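Local coordinates for neurotoxin (Clostridium botulinum, PDB 3N7L), which probably recognises gangliosides on nerve cells, being the receptor-binding part of a mosaic D/C botulinum neurotoxin, at residues M152-I157 / T166-E171; Y248-N253 / V418-S423. All coordinates share one frame; numbering follows the deposited sequence.

In the fold
Interaction 1 lies in the N-terminal, concanavalin-like part of the chain and joins neighbouring strands of a beta hairpin, 154-159 and 162-168, with two buried residues among the nine that touch. Interaction 2 belongs to the C-terminal, trefoil part and ties residues 248-253 to 418-423 across 164 intervening residues. Each thus illustrates one half of the receptor-binding region of a clostridial neurotoxin, which pairs a lectin-like jelly roll with a beta-trefoil. Both are antiparallel pairings, yet they are separate: their centres are 39 Å apart and their nearest atoms about 22 Å. Neurotoxins of this family generally bind gangliosides through the trefoil half.

Interaction 1 of 2, residues M152-I157 / T166-E171; sequences MGNMMI and TIKVKE
K168 reaches back along residues 152-154 while its backbone is paired with N154, and its chain can be followed atom by atom. CB lies 3.6 Å from N154 OD1. The chain leaves with CG anti to the backbone N and then bends at chi2 (70°), a turn that runs its outer half beside the opposite backbone. CD passes G153 O at 3.4 Å, and NZ ends on M152 O in a weak hydrogen bond. The same G153 carbonyl receives the N-H of V169 at 2.8 Å from V169 N to G153 O.

Further along, M155 and I167 form a hydrogen-bonded antiparallel pair, exchanging N-H···O bonds in both directions. Their side chains lie side by side on one face, M155 CE meeting I167 CD1 at 3.7 Å, the bend at chi3 (-40°) of the methionine turning the methyl to that side. V169 CG2 adds to this apolar patch against M155 CB. On the other face, M156 CG rests 3.6 Å from T166 OG1, before the methionine chain leads away.

The paired residues lie on the hairpin of strands 154-159 and 162-168 in the jelly-roll part, with V169 just past the end of the second strand. Strand 143-150 pairs with the far edge of 154-159, and Q124 of strand 122-129 packs against M155, I167 and V169 from the opposing sheet.

Interaction 2 of 2, residues Y248-N253 / V418-S423; sequences YMINVN and VFVPAS
M249 and F419 face each other as a non-hydrogen-bonded antiparallel pair, with their side chains side by side and pointing the same way. The methionine sets out with CG anti to the backbone N (chi1 -166°), which lays CG 3.5 Å from F419 CE2. SD follows beside CE2. It stands 5.0 Å from the F419 ring centroid, 65° off the ring normal, an oblique Met-aromatic contact. The bend at chi3 then carries the methyl away from the ring.

The other face holds Y248, I250, V418 and V420. Y248 has CG anti to its carbonyl carbon (chi1 -75°), an arrangement that sends the ring along the opposite strand, where CE1 comes within 3.8 Å of A422 CB. I250 extends its CD1 methyl to V420 CG2, 4.0 Å away, the two side chains lying at a slant to each other.

This pairing brings together strands near the start and at the very end of the beta-trefoil, closing the fold on itself. Two reciprocal pairs of backbone N-H···O bonds hold the strands together, one joining Y248 with V420 and the other I250 with V418.

Beyond I250 the chain turns. N251 OD1 accepts the N-H of N253, an Asx turn, while N251 ND2 bonds to S414 O. V252, on this turn, extends CG2 to V418 CG2 at 3.8 Å, and Y358 also touches the V252 side chain. On the F419 side, Y247 and S361 touch the phenylalanine.

Interaction 1 of 2, residues M152-I157 / T166-E171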
ATOM      1  N   MET A 152      13.733  27.754  10.741  1.00 32.04           N
ATOM      2  CA  MET A 152      13.249  29.083  11.093  1.00 34.56           C
ATOM      3  C   MET A 152      11.783  29.202  10.673  1.00 33.81           C
ATOM      4  O   MET A 152      11.209  30.292  10.651  1.00 33.97           O
ATOM      5  CB  MET A 152      14.093  30.179  10.427  1.00 36.58           C
ATOM      6  CG  MET A 152      15.001  29.714   9.303  1.00 42.02           C
ATOM      7  SD  MET A 152      16.598  29.073   9.852  1.00 46.12           S
ATOM      8  CE  MET A 152      17.612  30.533   9.697  1.00 45.00           C
ATOM      9  N   GLY A 153      11.179  28.062  10.351  1.00 33.89           N
ATOM     10  CA  GLY A 153       9.787  28.049   9.940  1.00 32.24           C
ATOM     11  C   GLY A 153       9.026  26.891  10.559  1.00 32.45           C
ATOM     12  O   GLY A 153       9.007  26.735  11.780  1.00 32.43           O
ATOM     13  N   ASN A 154       8.400  26.073   9.719  1.00 31.21           N
ATOM     14  CA  ASN A 154       7.634  24.933  10.205  1.00 30.98           C
ATOM     15  C   ASN A 154       8.263  23.578   9.917  1.00 31.42           C
ATOM     16  O   ASN A 154       9.166  23.438   9.092  1.00 30.25           O
ATOM     17  CB  ASN A 154       6.231  24.910   9.600  1.00 32.10           C
ATOM     18  CG  ASN A 154       5.424  26.132   9.944  1.00 32.61           C
ATOM     19  OD1 ASN A 154       5.413  26.583  11.086  1.00 33.26           O
ATOM     20  ND2 ASN A 154       4.722  26.667   8.955  1.00 33.48           N
ATOM     21  N   MET A 155       7.735  22.584  10.621  1.00 32.12           N
ATOM     22  CA  MET A 155       8.126  21.188  10.502  1.00 32.30           C
ATOM     23  C   MET A 155       6.816  20.605   9.962  1.00 31.08           C
ATOM     24  O   MET A 155       5.758  20.851  10.538  1.00 30.36           O
ATOM     25  CB  MET A 155       8.412  20.622  11.894  1.00 35.66           C
ATOM     26  CG  MET A 155       9.420  19.497  11.961  1.00 38.41           C
ATOM     27  SD  MET A 155       9.476  18.720  13.605  1.00 44.64           S
ATOM     28  CE  MET A 155       9.342  20.117  14.699  1.00 37.99           C
ATOM     29  N   MET A 156       6.868  19.862   8.860  1.00 29.85           N
ATOM     30  CA  MET A 156       5.649  19.291   8.288  1.00 29.60           C
ATOM     31  C   MET A 156       5.838  17.841   7.855  1.00 28.33           C
ATOM     32  O   MET A 156       6.921  17.454   7.407  1.00 27.30           O
ATOM     33  CB  MET A 156       5.198  20.105   7.066  1.00 31.85           C
ATOM     34  CG  MET A 156       5.128  21.613   7.283  1.00 36.35           C
ATOM     35  SD  MET A 156       4.507  22.492   5.822  1.00 41.32           S
ATOM     36  CE  MET A 156       5.953  22.530   4.792  1.00 40.16           C
ATOM     37  N   ILE A 157       4.791  17.035   7.989  1.00 25.62           N
ATOM     38  CA  ILE A 157       4.889  15.649   7.561  1.00 24.40           C
ATOM     39  C   ILE A 157       3.764  15.316   6.597  1.00 22.28           C
ATOM     40  O   ILE A 157       2.601  15.639   6.836  1.00 21.52           O
ATOM     41  CB  ILE A 157       4.876  14.650   8.752  1.00 24.82           C
ATOM     42  CG1 ILE A 157       5.035  13.227   8.215  1.00 26.38           C
ATOM     43  CG2 ILE A 157       3.578  14.760   9.540  1.00 25.96           C
ATOM     44  CD1 ILE A 157       5.331  12.203   9.280  1.00 27.94           C
ATOM     45  N   THR A 166       1.578  19.825  10.820  1.00 31.99           N
ATOM     46  CA  THR A 166       2.530  20.910  10.651  1.00 33.23           C
ATOM     47  C   THR A 166       2.626  21.708  11.936  1.00 32.77           C
ATOM     48  O   THR A 166       1.616  21.960  12.582  1.00 32.52           O
ATOM     49  CB  THR A 166       2.102  21.851   9.503  1.00 34.59           C
ATOM     50  OG1 THR A 166       2.809  23.094   9.613  1.00 38.54           O
ATOM     51  CG2 THR A 166       0.610  22.116   9.556  1.00 36.05           C
ATOM     52  N   ILE A 167       3.842  22.081  12.317  1.00 32.22           N
ATOM     53  CA  ILE A 167       4.049  22.874  13.519  1.00 33.10           C
ATOM     54  C   ILE A 167       5.264  23.780  13.376  1.00 31.79           C
ATOM     55  O   ILE A 167       6.235  23.448  12.694  1.00 30.17           O
ATOM     56  CB  ILE A 167       4.251  22.000  14.785  1.00 34.09           C
ATOM     57  CG1 ILE A 167       5.622  21.329  14.753  1.00 35.64           C
ATOM     58  CG2 ILE A 167       3.158  20.937  14.874  1.00 37.51           C
ATOM     59  CD1 ILE A 167       5.945  20.566  16.023  1.00 37.09           C
ATOM     60  N   LYS A 168       5.184  24.931  14.032  1.00 31.83           N
ATOM     61  CA  LYS A 168       6.248  25.923  14.037  1.00 32.05           C
ATOM     62  C   LYS A 168       7.425  25.373  14.847  1.00 30.90           C
ATOM     63  O   LYS A 168       7.253  24.909  15.981  1.00 29.30           O
ATOM     64  CB  LYS A 168       5.706  27.219  14.664  1.00 34.88           C
ATOM     65  CG  LYS A 168       6.731  28.293  14.997  1.00 39.57           C
ATOM     66  CD  LYS A 168       7.339  28.952  13.767  1.00 44.69           C
ATOM     67  CE  LYS A 168       8.204  30.156  14.181  1.00 47.69           C
ATOM     68  NZ  LYS A 168       8.892  30.832  13.035  1.00 45.80           N
ATOM     69  N   VAL A 169       8.616  25.398  14.258  1.00 30.09           N
ATOM     70  CA  VAL A 169       9.806  24.909  14.943  1.00 29.70           C
ATOM     71  C   VAL A 169      10.146  25.869  16.082  1.00 30.57           C
ATOM     72  O   VAL A 169      10.212  27.082  15.880  1.00 27.58           O
ATOM     73  CB  VAL A 169      11.007  24.809  13.975  1.00 29.65           C
ATOM     74  CG1 VAL A 169      12.261  24.378  14.728  1.00 28.06           C
ATOM     75  CG2 VAL A 169      10.696  23.807  12.869  1.00 29.33           C
ATOM     76  N   LYS A 170      10.344  25.327  17.281  1.00 31.48           N
ATOM     77  CA  LYS A 170      10.666  26.161  18.434  1.00 34.27           C
ATOM     78  C   LYS A 170      12.171  26.412  18.501  1.00 34.37           C
ATOM     79  O   LYS A 170      12.939  25.863  17.709  1.00 33.02           O
ATOM     80  CB  LYS A 170      10.183  25.499  19.734  1.00 36.18           C
ATOM     81  CG  LYS A 170      10.954  24.244  20.136  1.00 40.58           C
ATOM     82  CD  LYS A 170      10.507  23.720  21.508  1.00 45.60           C
ATOM     83  CE  LYS A 170      11.408  22.582  21.994  1.00 47.58           C
ATOM     84  NZ  LYS A 170      11.036  22.083  23.353  1.00 49.34           N
ATOM     85  N   GLU A 171      12.589  27.252  19.440  1.00 34.99           N
ATOM     86  CA  GLU A 171      14.003  27.550  19.599  1.00 36.42           C
ATOM     87  C   GLU A 171      14.696  26.286  20.106  1.00 35.97           C
ATOM     88  O   GLU A 171      14.382  25.789  21.187  1.00 37.35           O
ATOM     89  CB  GLU A 171      14.194  28.697  20.595  1.00 37.68           C
ATOM     90  CG  GLU A 171      15.645  29.083  20.819  1.00 41.48           C
ATOM     91  CD  GLU A 171      16.273  29.764  19.613  1.00 44.98           C
ATOM     92  OE1 GLU A 171      17.520  29.815  19.545  1.00 47.97           O
ATOM     93  OE2 GLU A 171      15.525  30.259  18.743  1.00 43.58           O
TER

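Interaction 2 of 2, residues Y248-N253 / V418-S423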
ATOM      1  N   TYR A 248      -7.384 -12.512  -2.144  1.00 17.46           N
ATOM      2  CA  TYR A 248      -8.710 -12.407  -1.566  1.00 17.33           C
ATOM      3  C   TYR A 248      -9.230 -11.124  -2.204  1.00 18.98           C
ATOM      4  O   TYR A 248      -8.614 -10.060  -2.077  1.00 18.59           O
ATOM      5  CB  TYR A 248      -8.652 -12.266  -0.043  1.00 17.83           C
ATOM      6  CG  TYR A 248      -8.325 -13.567   0.658  1.00 20.64           C
ATOM      7  CD1 TYR A 248      -7.048 -13.814   1.153  1.00 21.06           C
ATOM      8  CD2 TYR A 248      -9.293 -14.565   0.799  1.00 20.23           C
ATOM      9  CE1 TYR A 248      -6.737 -15.026   1.779  1.00 24.19           C
ATOM     10  CE2 TYR A 248      -8.994 -15.776   1.421  1.00 23.89           C
ATOM     11  CZ  TYR A 248      -7.716 -15.999   1.911  1.00 23.50           C
ATOM     12  OH  TYR A 248      -7.425 -17.179   2.545  1.00 25.83           O
ATOM     13  N   MET A 249     -10.338 -11.238  -2.922  1.00 18.54           N
ATOM     14  CA  MET A 249     -10.924 -10.088  -3.586  1.00 19.02           C
ATOM     15  C   MET A 249     -11.924  -9.452  -2.643  1.00 18.71           C
ATOM     16  O   MET A 249     -12.842 -10.118  -2.152  1.00 17.59           O
ATOM     17  CB  MET A 249     -11.611 -10.529  -4.870  1.00 19.13           C
ATOM     18  CG  MET A 249     -11.953  -9.385  -5.792  1.00 16.74           C
ATOM     19  SD  MET A 249     -12.604 -10.011  -7.333  1.00 24.17           S
ATOM     20  CE  MET A 249     -14.331  -9.709  -7.087  1.00 22.47           C
ATOM     21  N   ILE A 250     -11.755  -8.157  -2.401  1.00 17.65           N
ATOM     22  CA  ILE A 250     -12.622  -7.449  -1.470  1.00 18.03           C
ATOM     23  C   ILE A 250     -13.020  -6.077  -1.993  1.00 18.32           C
ATOM     24  O   ILE A 250     -12.233  -5.413  -2.672  1.00 19.48           O
ATOM     25  CB  ILE A 250     -11.897  -7.246  -0.119  1.00 18.72           C
ATOM     26  CG1 ILE A 250     -11.256  -8.567   0.330  1.00 19.08           C
ATOM     27  CG2 ILE A 250     -12.881  -6.728   0.937  1.00 18.83           C
ATOM     28  CD1 ILE A 250     -10.396  -8.433   1.578  1.00 20.91           C
ATOM     29  N   ASN A 251     -14.240  -5.661  -1.671  1.00 18.70           N
ATOM     30  CA  ASN A 251     -14.735  -4.355  -2.082  1.00 18.80           C
ATOM     31  C   ASN A 251     -14.406  -3.365  -0.967  1.00 19.51           C
ATOM     32  O   ASN A 251     -14.623  -3.646   0.217  1.00 19.64           O
ATOM     33  CB  ASN A 251     -16.247  -4.404  -2.324  1.00 17.42           C
ATOM     34  CG  ASN A 251     -16.777  -3.115  -2.933  1.00 18.97           C
ATOM     35  OD1 ASN A 251     -16.979  -2.122  -2.236  1.00 17.25           O
ATOM     36  ND2 ASN A 251     -16.987  -3.124  -4.249  1.00 18.77           N
ATOM     37  N   VAL A 252     -13.881  -2.207  -1.345  1.00 19.65           N
ATOM     38  CA  VAL A 252     -13.506  -1.190  -0.371  1.00 21.81           C
ATOM     39  C   VAL A 252     -14.605  -0.788   0.616  1.00 20.74           C
ATOM     40  O   VAL A 252     -14.305  -0.395   1.739  1.00 19.83           O
ATOM     41  CB  VAL A 252     -12.953   0.072  -1.092  1.00 23.36           C
ATOM     42  CG1 VAL A 252     -12.918   1.254  -0.147  1.00 27.85           C
ATOM     43  CG2 VAL A 252     -11.535  -0.219  -1.607  1.00 24.06           C
ATOM     44  N   ASN A 253     -15.864  -0.891   0.206  1.00 21.46           N
ATOM     45  CA  ASN A 253     -16.994  -0.539   1.071  1.00 22.11           C
ATOM     46  C   ASN A 253     -17.403  -1.650   2.026  1.00 21.72           C
ATOM     47  O   ASN A 253     -18.187  -1.425   2.950  1.00 20.78           O
ATOM     48  CB  ASN A 253     -18.213  -0.163   0.231  1.00 21.93           C
ATOM     49  CG  ASN A 253     -18.170   1.264  -0.245  1.00 23.15           C
ATOM     50  OD1 ASN A 253     -17.108   1.879  -0.311  1.00 25.06           O
ATOM     51  ND2 ASN A 253     -19.330   1.801  -0.591  1.00 25.78           N
ATOM     52  N   VAL A 418     -10.134  -4.418  -4.173  1.00 19.92           N
ATOM     53  CA  VAL A 418      -8.799  -4.656  -3.659  1.00 20.03           C
ATOM     54  C   VAL A 418      -8.452  -6.138  -3.679  1.00 19.74           C
ATOM     55  O   VAL A 418      -9.344  -6.987  -3.670  1.00 19.69           O
ATOM     56  CB  VAL A 418      -8.694  -4.136  -2.223  1.00 22.05           C
ATOM     57  CG1 VAL A 418      -7.455  -4.662  -1.586  1.00 29.08           C
ATOM     58  CG2 VAL A 418      -8.688  -2.615  -2.222  1.00 21.72           C
ATOM     59  N   PHE A 419      -7.153  -6.438  -3.715  1.00 17.94           N
ATOM     60  CA  PHE A 419      -6.671  -7.813  -3.726  1.00 18.34           C
ATOM     61  C   PHE A 419      -5.605  -8.049  -2.653  1.00 17.93           C
ATOM     62  O   PHE A 419      -4.515  -7.481  -2.703  1.00 19.03           O
ATOM     63  CB  PHE A 419      -6.103  -8.178  -5.101  1.00 16.06           C
ATOM     64  CG  PHE A 419      -7.093  -8.034  -6.212  1.00 17.62           C
ATOM     65  CD1 PHE A 419      -7.185  -6.845  -6.926  1.00 17.55           C
ATOM     66  CD2 PHE A 419      -7.974  -9.072  -6.514  1.00 19.92           C
ATOM     67  CE1 PHE A 419      -8.146  -6.686  -7.931  1.00 18.71           C
ATOM     68  CE2 PHE A 419      -8.938  -8.926  -7.512  1.00 21.28           C
ATOM     69  CZ  PHE A 419      -9.023  -7.726  -8.223  1.00 21.38           C
ATOM     70  N   VAL A 420      -5.935  -8.890  -1.682  1.00 19.20           N
ATOM     71  CA  VAL A 420      -5.012  -9.208  -0.607  1.00 18.13           C
ATOM     72  C   VAL A 420      -4.374 -10.555  -0.910  1.00 19.25           C
ATOM     73  O   VAL A 420      -5.063 -11.573  -1.001  1.00 18.01           O
ATOM     74  CB  VAL A 420      -5.739  -9.298   0.747  1.00 17.64           C
ATOM     75  CG1 VAL A 420      -4.729  -9.572   1.865  1.00 18.36           C
ATOM     76  CG2 VAL A 420      -6.494  -8.003   1.010  1.00 18.69           C
ATOM     77  N   PRO A 421      -3.044 -10.579  -1.072  1.00 20.61           N
ATOM     78  CA  PRO A 421      -2.363 -11.844  -1.366  1.00 22.57           C
ATOM     79  C   PRO A 421      -2.595 -12.873  -0.258  1.00 26.42           C
ATOM     80  O   PRO A 421      -2.479 -12.559   0.928  1.00 25.40           O
ATOM     81  CB  PRO A 421      -0.900 -11.427  -1.494  1.00 20.40           C
ATOM     82  CG  PRO A 421      -0.798 -10.241  -0.576  1.00 21.68           C
ATOM     83  CD  PRO A 421      -2.080  -9.489  -0.844  1.00 19.35           C
ATOM     84  N   ALA A 422      -2.953 -14.090  -0.653  1.00 28.24           N
ATOM     85  CA  ALA A 422      -3.192 -15.158   0.303  1.00 33.39           C
ATOM     86  C   ALA A 422      -1.855 -15.623   0.878  1.00 37.31           C
ATOM     87  O   ALA A 422      -1.767 -15.989   2.049  1.00 37.88           O
ATOM     88  CB  ALA A 422      -3.900 -16.313  -0.381  1.00 31.46           C
ATOM     89  N   SER A 423      -0.824 -15.590   0.035  1.00 40.96           N
ATOM     90  CA  SER A 423       0.537 -16.001   0.384  1.00 45.03           C
ATOM     91  C   SER A 423       0.636 -17.105   1.434  1.00 47.09           C
ATOM     92  O   SER A 423       1.454 -16.971   2.374  1.00 49.19           O
ATOM     93  CB  SER A 423       1.353 -14.784   0.831  1.00 44.78           C
ATOM     94  OG  SER A 423       1.649 -13.950  -0.276  1.00 44.32           O
TER